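PDB 6MCA: ankyrin repeat domain protein from Legionella pneumophila subsp. pneumophila, which acts as a bacterial effector, AnkH, that interacts with the LARP7 component of the host 7SK snRNP complex. Local coordinates for residues A[194-199]-A[220-225]; A[200-205]-A[381-386]; A[336-341]-A[375-380]. One frame throughout, in Å; residues are numbered along the deposited sequence. Where two conformers were deposited one is given.

Contact 1. Residues A[194-199]-A[220-225]; sequences VVKDSL and NIMDAF
K196 and M222 touch where two antiparallel helices meet, and both reach the hydroxyl OG1 of T226, one turn beyond M222: it is hydrogen-bonded to K196 NZ and to the carbonyl oxygen of M222. K196 NZ thus reaches over to the partner helix, while the root of the lysine stays apolar, with K196 CB lying 4.3 Å from F225 CB. Its charge also sits 6.7 Å from the opposite charge of D223, K196 NZ to D223 OD2, too far for a bridge but perhaps a mild favourable influence.

Below this polar margin the contact is hydrocarbon. V195 lays a methyl over one face of the F225 ring as a CH-pi contact, CG1 standing 4.0 Å from the ring centroid and displaced toward the rim. With chi1 at 162°, CG1 points away from the valine's own backbone N, which brings it over the phenyl. L199 and M222 run past each other in opposite directions, L199 CB and M222 CG being 4.0 Å apart. The methionine then bends at chi3 (61°), and its CE ends beside the K196 carbonyl. At the other flank L199 CD1 meets I221 CG2 at 4.2 Å.

The axes of the segments 194-199 and 220-225 come within 9.7 Å, their N-to-C directions 158° apart, close to antiparallel. V352, V355 and I258 continue the apolar surroundings of F225. With polar groups confined to one margin, this part of the helix pairing probably rests mainly on side-chain fit and the burial of apolar surface.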
# COMPACT_ATOMS: atom_id res chain seq x y z
N VAL A 194 1.83 0.61 -4.76
CA VAL A 194 2.40 -0.69 -5.09
C VAL A 194 1.60 -1.38 -6.19
O VAL A 194 2.17 -2.10 -7.01
CB VAL A 194 2.52 -1.56 -3.82
CG1 VAL A 194 1.24 -2.34 -3.55
CG2 VAL A 194 3.71 -2.50 -3.93
N VAL A 195 0.29 -1.13 -6.26
CA VAL A 195 -0.51 -1.73 -7.33
C VAL A 195 -0.16 -1.10 -8.67
O VAL A 195 -0.02 -1.80 -9.68
CB VAL A 195 -2.01 -1.59 -7.01
CG1 VAL A 195 -2.84 -1.80 -8.26
CG2 VAL A 195 -2.41 -2.59 -5.94
N LYS A 196 0.00 0.22 -8.70
CA LYS A 196 0.42 0.87 -9.94
C LYS A 196 1.79 0.36 -10.38
O LYS A 196 2.00 0.05 -11.56
CB LYS A 196 0.44 2.39 -9.75
CG LYS A 196 0.80 3.15 -11.02
CD LYS A 196 1.01 4.62 -10.74
CE LYS A 196 1.65 5.31 -11.93
NZ LYS A 196 1.97 6.74 -11.65
N ASP A 197 2.73 0.25 -9.44
CA ASP A 197 4.07 -0.23 -9.80
C ASP A 197 4.03 -1.68 -10.27
O ASP A 197 4.78 -2.07 -11.18
CB ASP A 197 5.02 -0.08 -8.61
CG ASP A 197 6.44 -0.46 -8.96
OD1 ASP A 197 7.12 0.34 -9.65
OD2 ASP A 197 6.88 -1.55 -8.55
N SER A 198 3.17 -2.50 -9.67
CA SER A 198 3.05 -3.90 -10.07
C SER A 198 2.48 -4.01 -11.47
O SER A 198 2.93 -4.85 -12.26
CB SER A 198 2.18 -4.66 -9.07
OG SER A 198 1.74 -5.89 -9.60
N LEU A 199 1.48 -3.19 -11.81
CA LEU A 199 0.97 -3.17 -13.17
C LEU A 199 2.06 -2.75 -14.16
O LEU A 199 2.20 -3.35 -15.24
CB LEU A 199 -0.24 -2.25 -13.28
CG LEU A 199 -1.52 -2.73 -12.59
CD1 LEU A 199 -2.59 -1.66 -12.68
CD2 LEU A 199 -2.00 -4.03 -13.20
N ASN A 220 -4.56 3.09 -19.06
CA ASN A 220 -5.58 3.99 -18.54
C ASN A 220 -5.81 3.75 -17.05
O ASN A 220 -5.83 4.70 -16.26
CB ASN A 220 -6.88 3.83 -19.32
CG ASN A 220 -6.74 4.26 -20.77
OD1 ASN A 220 -5.97 5.16 -21.09
ND2 ASN A 220 -7.50 3.62 -21.65
N ILE A 221 -5.93 2.48 -16.67
CA ILE A 221 -6.11 2.14 -15.25
C ILE A 221 -4.99 2.76 -14.43
O ILE A 221 -5.23 3.43 -13.42
CB ILE A 221 -6.19 0.62 -15.07
CG1 ILE A 221 -7.42 0.06 -15.79
CG2 ILE A 221 -6.23 0.26 -13.59
CD1 ILE A 221 -7.53 -1.45 -15.74
N MET A 222 -3.75 2.57 -14.88
CA MET A 222 -2.61 3.15 -14.17
C MET A 222 -2.79 4.65 -14.02
O MET A 222 -2.64 5.20 -12.91
CB MET A 222 -1.31 2.81 -14.90
CG MET A 222 -0.95 1.34 -14.84
SD MET A 222 0.43 0.89 -15.92
CE MET A 222 1.74 1.90 -15.23
N ASP A 223 -3.16 5.33 -15.11
CA ASP A 223 -3.45 6.76 -15.04
C ASP A 223 -4.42 7.05 -13.90
O ASP A 223 -4.13 7.87 -13.02
CB ASP A 223 -4.03 7.24 -16.37
CG ASP A 223 -2.98 7.42 -17.43
OD1 ASP A 223 -3.34 7.77 -18.58
OD2 ASP A 223 -1.78 7.22 -17.13
N ALA A 224 -5.55 6.34 -13.88
CA ALA A 224 -6.54 6.55 -12.83
C ALA A 224 -5.91 6.37 -11.45
O ALA A 224 -6.07 7.22 -10.57
CB ALA A 224 -7.72 5.61 -13.02
N PHE A 225 -5.14 5.29 -11.28
CA PHE A 225 -4.49 5.06 -9.99
C PHE A 225 -3.63 6.25 -9.61
O PHE A 225 -3.69 6.72 -8.46
CB PHE A 225 -3.66 3.78 -10.04
CG PHE A 225 -4.41 2.55 -9.59
CD1 PHE A 225 -4.72 2.37 -8.25
CD2 PHE A 225 -4.81 1.59 -10.49
CE1 PHE A 225 -5.41 1.25 -7.82
CE2 PHE A 225 -5.50 0.47 -10.08
CZ PHE A 225 -5.80 0.30 -8.74

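Contact 2. Residues A[200-205]-A[381-386]; sequences RRFISS and DEWVEW
F202 fits between two tryptophans of helix 373-399, and the three rings form an aromatic cluster. The edge of W383 is turned toward the face of F202, with planes at 60° and the phenyl and five-membered ring centroids 5.0 Å apart. F202 in turn presents its own edge to the face of W386, here at 69°, with F202 CD1 only 3.6 Å from W386 CD2. One phenyl thus serves as face to one indole and as edge to the next. Backbone carbons finish the packing: W383 CA lies 4.0 Å from the F202 ring centroid, over its face, and F202 CA covers the six-membered ring of W386 at 3.9 Å from that centroid. The F202 ring gets there because chi1 (177°) sends it away from its backbone N and across to the other helix. S205 packs closely at the indole edge, its OG 3.3 Å from W386 NE1; this hydroxyl is hydrogen-bonded to S207 OG.

The outer side is looser and more polar. R201 meets the W386 rim with its carbonyl oxygen and with CB, 3.7 Å from W386 CH2, while its extended chain leads away to a salt bridge with D197. R200 NH2 lies over the centre of that guanidinium and is bound to the same carboxylate. E382 reaches H210, and exposed S204 folds its OG back 2.9 Å to R201 O. The cluster forms the joint between helix 373-399 and the C-terminal part of helix 188-202 with its following type I turn, F202 to S205.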
# COMPACT_ATOMS: atom_id res chain seq x y z
N ARG A 200 2.83 -1.72 -13.80
CA ARG A 200 3.91 -1.27 -14.67
C ARG A 200 4.92 -2.39 -14.92
O ARG A 200 5.34 -2.61 -16.07
CB ARG A 200 4.61 -0.05 -14.05
CG ARG A 200 5.82 0.42 -14.84
CD ARG A 200 6.64 1.43 -14.06
NE ARG A 200 7.33 0.82 -12.92
CZ ARG A 200 8.50 0.20 -13.00
NH1 ARG A 200 9.12 0.10 -14.17
NH2 ARG A 200 9.06 -0.32 -11.92
N ARG A 201 5.32 -3.09 -13.87
CA ARG A 201 6.23 -4.22 -14.03
C ARG A 201 5.59 -5.35 -14.82
O ARG A 201 6.27 -6.05 -15.58
CB ARG A 201 6.70 -4.72 -12.67
CG ARG A 201 7.45 -3.70 -11.84
CD ARG A 201 7.80 -4.25 -10.48
NE ARG A 201 8.56 -3.29 -9.68
CZ ARG A 201 9.87 -3.11 -9.79
NH1 ARG A 201 10.58 -3.83 -10.65
NH2 ARG A 201 10.48 -2.21 -9.03
N PHE A 202 4.28 -5.54 -14.66
CA PHE A 202 3.59 -6.64 -15.31
C PHE A 202 3.58 -6.47 -16.83
O PHE A 202 3.96 -7.38 -17.57
CB PHE A 202 2.16 -6.74 -14.77
CG PHE A 202 1.34 -7.81 -15.42
CD1 PHE A 202 1.67 -9.14 -15.29
CD2 PHE A 202 0.21 -7.47 -16.15
CE1 PHE A 202 0.91 -10.13 -15.89
CE2 PHE A 202 -0.56 -8.45 -16.75
CZ PHE A 202 -0.21 -9.78 -16.62
N ILE A 203 3.16 -5.29 -17.31
CA ILE A 203 3.11 -5.07 -18.75
C ILE A 203 4.49 -4.88 -19.37
O ILE A 203 4.60 -4.75 -20.59
CB ILE A 203 2.24 -3.85 -19.11
CG1 ILE A 203 2.79 -2.58 -18.48
CG2 ILE A 203 0.80 -4.08 -18.66
CD1 ILE A 203 1.96 -1.35 -18.80
N SER A 204 5.55 -4.89 -18.56
CA SER A 204 6.91 -4.76 -19.05
C SER A 204 7.69 -6.06 -18.99
O SER A 204 8.87 -6.08 -19.37
CB SER A 204 7.66 -3.69 -18.25
OG SER A 204 8.02 -4.16 -16.97
N SER A 205 7.08 -7.14 -18.51
CA SER A 205 7.76 -8.42 -18.44
C SER A 205 7.73 -9.11 -19.80
O SER A 205 6.76 -8.99 -20.55
CB SER A 205 7.10 -9.31 -17.39
OG SER A 205 7.82 -10.52 -17.21
N ASP A 381 -6.34 -12.90 -12.93
CA ASP A 381 -5.68 -14.09 -12.39
C ASP A 381 -4.23 -14.17 -12.85
O ASP A 381 -3.32 -14.45 -12.05
CB ASP A 381 -6.44 -15.35 -12.80
CG ASP A 381 -7.77 -15.49 -12.08
OD1 ASP A 381 -7.89 -14.98 -10.95
OD2 ASP A 381 -8.69 -16.11 -12.66
N GLU A 382 -3.99 -13.93 -14.14
CA GLU A 382 -2.63 -13.97 -14.66
C GLU A 382 -1.74 -12.94 -13.97
O GLU A 382 -0.61 -13.25 -13.57
CB GLU A 382 -2.64 -13.74 -16.18
CG GLU A 382 -1.34 -14.13 -16.87
CD GLU A 382 -1.57 -14.68 -18.27
OE1 GLU A 382 -2.73 -14.67 -18.73
OE2 GLU A 382 -0.59 -15.11 -18.91
N TRP A 383 -2.25 -11.72 -13.80
CA TRP A 383 -1.48 -10.67 -13.14
C TRP A 383 -1.17 -11.03 -11.69
O TRP A 383 -0.04 -10.84 -11.23
CB TRP A 383 -2.25 -9.34 -13.22
CG TRP A 383 -1.74 -8.26 -12.31
CD1 TRP A 383 -0.46 -7.79 -12.24
CD2 TRP A 383 -2.50 -7.51 -11.36
NE1 TRP A 383 -0.38 -6.79 -11.30
CE2 TRP A 383 -1.62 -6.60 -10.74
CE3 TRP A 383 -3.84 -7.52 -10.96
CZ2 TRP A 383 -2.03 -5.71 -9.75
CZ3 TRP A 383 -4.25 -6.64 -9.98
CH2 TRP A 383 -3.35 -5.74 -9.39
N VAL A 384 -2.16 -11.56 -10.97
CA VAL A 384 -1.94 -11.88 -9.56
C VAL A 384 -0.91 -12.99 -9.40
O VAL A 384 -0.00 -12.90 -8.56
CB VAL A 384 -3.28 -12.24 -8.89
CG1 VAL A 384 -3.04 -12.87 -7.53
CG2 VAL A 384 -4.15 -10.99 -8.75
N GLU A 385 -1.02 -14.05 -10.21
CA GLU A 385 -0.05 -15.14 -10.10
C GLU A 385 1.34 -14.68 -10.52
O GLU A 385 2.34 -15.04 -9.88
CB GLU A 385 -0.50 -16.33 -10.94
CG GLU A 385 -1.72 -17.06 -10.38
CD GLU A 385 -1.51 -17.55 -8.96
OE1 GLU A 385 -2.24 -17.08 -8.06
OE2 GLU A 385 -0.63 -18.41 -8.74
N TRP A 386 1.43 -13.87 -11.58
CA TRP A 386 2.72 -13.33 -12.00
C TRP A 386 3.34 -12.49 -10.89
O TRP A 386 4.56 -12.56 -10.66
CB TRP A 386 2.55 -12.50 -13.27
CG TRP A 386 3.82 -11.84 -13.72
CD1 TRP A 386 4.71 -12.32 -14.63
CD2 TRP A 386 4.34 -10.58 -13.28
NE1 TRP A 386 5.75 -11.44 -14.78
CE2 TRP A 386 5.55 -10.36 -13.96
CE3 TRP A 386 3.89 -9.61 -12.36
CZ2 TRP A 386 6.32 -9.22 -13.76
CZ3 TRP A 386 4.66 -8.48 -12.17
CH2 TRP A 386 5.86 -8.29 -12.87

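Contact 3. Residues A[336-341]-A[375-380]; sequences QMPISS and VALSLY. With GOL (glycerol), chain D.
An inverse gamma turn centred on P338 carries the chain away from strand 331-337, one of the two outermost strands, within this chain, of a five-stranded antiparallel sheet, and packs against L377 of helix 373-399. Its own bond, from I339 N to M337 O, is 2.8 Å long, and the tight bend lets three consecutive residues meet one leucine.

The two branches of L377 divide the work. CD2 lies between two partners, 3.6 Å from I339 CD1 and 3.8 Å from M337 CE, whereas CD1 goes to the proline, 3.9 Å from P338 CG. M337 passes L377 in the opposite direction, and a bend at chi3 (59°) curls its methyl back to the leucine and to A376, M337 CE to A376 CB 4.4 Å. Backbone bonds between M337 and V292 tie this residue to the neighbouring strand.

Beyond the apolar patch the two segments are bridged by glycerol, probably from the crystallisation liquor. Its O3 is hydrogen-bonded to Y380 OH at 2.8 Å, near the plane of the ring, and its O1 to S340 OG at 3.0 Å. R282 also binds the glycerol through NH1 and the hydroxyl of Y380 through NH2. The contact as a whole joins sheet to helix: the turn that follows an outer strand is packed through aliphatic side chains on helix 373-399.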
# COMPACT_ATOMS: atom_id res chain seq x y z
N GLN A 336 -22.98 -7.01 -13.37
CA GLN A 336 -22.27 -7.47 -12.18
C GLN A 336 -21.10 -8.32 -12.63
O GLN A 336 -21.06 -8.82 -13.76
CB GLN A 336 -23.19 -8.25 -11.24
CG GLN A 336 -23.83 -9.47 -11.87
CD GLN A 336 -24.97 -10.04 -11.04
OE1 GLN A 336 -26.10 -9.56 -11.10
NE2 GLN A 336 -24.67 -11.08 -10.26
N MET A 337 -20.13 -8.49 -11.73
CA MET A 337 -18.97 -9.30 -12.05
C MET A 337 -18.76 -10.37 -10.98
O MET A 337 -18.79 -10.05 -9.77
CB MET A 337 -17.71 -8.44 -12.20
CG MET A 337 -17.59 -7.78 -13.57
SD MET A 337 -16.04 -6.91 -13.84
CE MET A 337 -14.85 -8.23 -13.61
N PRO A 338 -18.55 -11.63 -11.36
CA PRO A 338 -18.37 -12.73 -10.39
C PRO A 338 -16.97 -12.75 -9.79
O PRO A 338 -16.15 -13.64 -10.02
CB PRO A 338 -18.66 -13.97 -11.24
CG PRO A 338 -18.22 -13.58 -12.61
CD PRO A 338 -18.55 -12.11 -12.76
N ILE A 339 -16.68 -11.73 -8.98
CA ILE A 339 -15.42 -11.65 -8.25
C ILE A 339 -15.59 -12.38 -6.92
O ILE A 339 -16.60 -12.20 -6.23
CB ILE A 339 -15.01 -10.19 -8.03
CG1 ILE A 339 -14.62 -9.54 -9.36
CG2 ILE A 339 -13.88 -10.09 -7.02
CD1 ILE A 339 -13.14 -9.63 -9.68
N SER A 340 -14.62 -13.22 -6.58
CA SER A 340 -14.72 -14.04 -5.38
C SER A 340 -14.76 -13.17 -4.13
O SER A 340 -14.12 -12.11 -4.06
CB SER A 340 -13.55 -15.02 -5.30
OG SER A 340 -12.37 -14.37 -4.86
N SER A 341 -15.52 -13.62 -3.14
CA SER A 341 -15.67 -12.89 -1.89
C SER A 341 -14.44 -13.08 -1.00
O SER A 341 -13.71 -14.08 -1.11
CB SER A 341 -16.92 -13.33 -1.15
OG SER A 341 -18.09 -13.04 -1.89
N VAL A 375 -12.33 -12.05 -20.24
CA VAL A 375 -10.97 -11.59 -20.45
C VAL A 375 -10.46 -10.83 -19.23
O VAL A 375 -9.30 -10.97 -18.83
CB VAL A 375 -10.89 -10.73 -21.73
CG1 VAL A 375 -9.51 -10.10 -21.87
CG2 VAL A 375 -11.22 -11.57 -22.95
N ALA A 376 -11.33 -10.03 -18.61
CA ALA A 376 -10.92 -9.25 -17.44
C ALA A 376 -10.51 -10.16 -16.29
O ALA A 376 -9.47 -9.95 -15.66
CB ALA A 376 -12.06 -8.32 -17.02
N LEU A 377 -11.32 -11.19 -16.01
CA LEU A 377 -11.00 -12.09 -14.90
C LEU A 377 -9.76 -12.93 -15.21
O LEU A 377 -8.93 -13.17 -14.32
CB LEU A 377 -12.20 -12.98 -14.59
CG LEU A 377 -13.40 -12.25 -14.00
CD1 LEU A 377 -14.52 -13.22 -13.65
CD2 LEU A 377 -12.99 -11.44 -12.78
N SER A 378 -9.61 -13.37 -16.46
CA SER A 378 -8.41 -14.12 -16.83
C SER A 378 -7.16 -13.26 -16.67
O SER A 378 -6.14 -13.72 -16.15
CB SER A 378 -8.54 -14.64 -18.26
OG SER A 378 -7.46 -15.50 -18.59
N LEU A 379 -7.23 -12.00 -17.12
CA LEU A 379 -6.12 -11.08 -16.96
C LEU A 379 -5.81 -10.84 -15.49
O LEU A 379 -4.64 -10.76 -15.10
CB LEU A 379 -6.45 -9.76 -17.66
CG LEU A 379 -5.32 -8.76 -17.89
CD1 LEU A 379 -4.35 -9.27 -18.95
CD2 LEU A 379 -5.89 -7.41 -18.29
N TYR A 380 -6.85 -10.71 -14.66
CA TYR A 380 -6.66 -10.50 -13.23
C TYR A 380 -5.92 -11.68 -12.60
O TYR A 380 -4.96 -11.49 -11.84
CB TYR A 380 -8.01 -10.27 -12.56
CG TYR A 380 -8.00 -10.30 -11.05
CD1 TYR A 380 -7.46 -9.25 -10.32
CD2 TYR A 380 -8.55 -11.37 -10.36
CE1 TYR A 380 -7.45 -9.27 -8.94
CE2 TYR A 380 -8.55 -11.40 -8.97
CZ TYR A 380 -8.00 -10.35 -8.27
OH TYR A 380 -8.00 -10.38 -6.90
C1 GOL D . -8.93 -16.16 -5.49
O1 GOL D . -10.01 -15.60 -6.16
C2 GOL D . -8.21 -15.00 -4.74
O2 GOL D . -7.19 -15.47 -3.93
C3 GOL D . -7.68 -14.07 -5.86
O3 GOL D . -8.41 -12.88 -5.77

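The three contacts show how a few helices can join parts of a fold that are distant in sequence. Contacts 1 and 2 share helix 188-202, their centres about 12 Å apart, and touch directly: S198 OG meets W383 NE1 at 2.9 Å, a probable hydrogen bond. Contacts 2 and 3 occupy successive segments of helix 373-399, with centres about 15 Å apart, while the centres of contacts 1 and 3 are about 18 Å apart, without touching. Along the chain contact 1 interleaves with contact 2, and both segments of contact 3 fall between 205 and 381. Helix 373-399 thereby links the helical pair to the edge of the five-stranded sheet, probably within the cysteine protease-like part of AnkH.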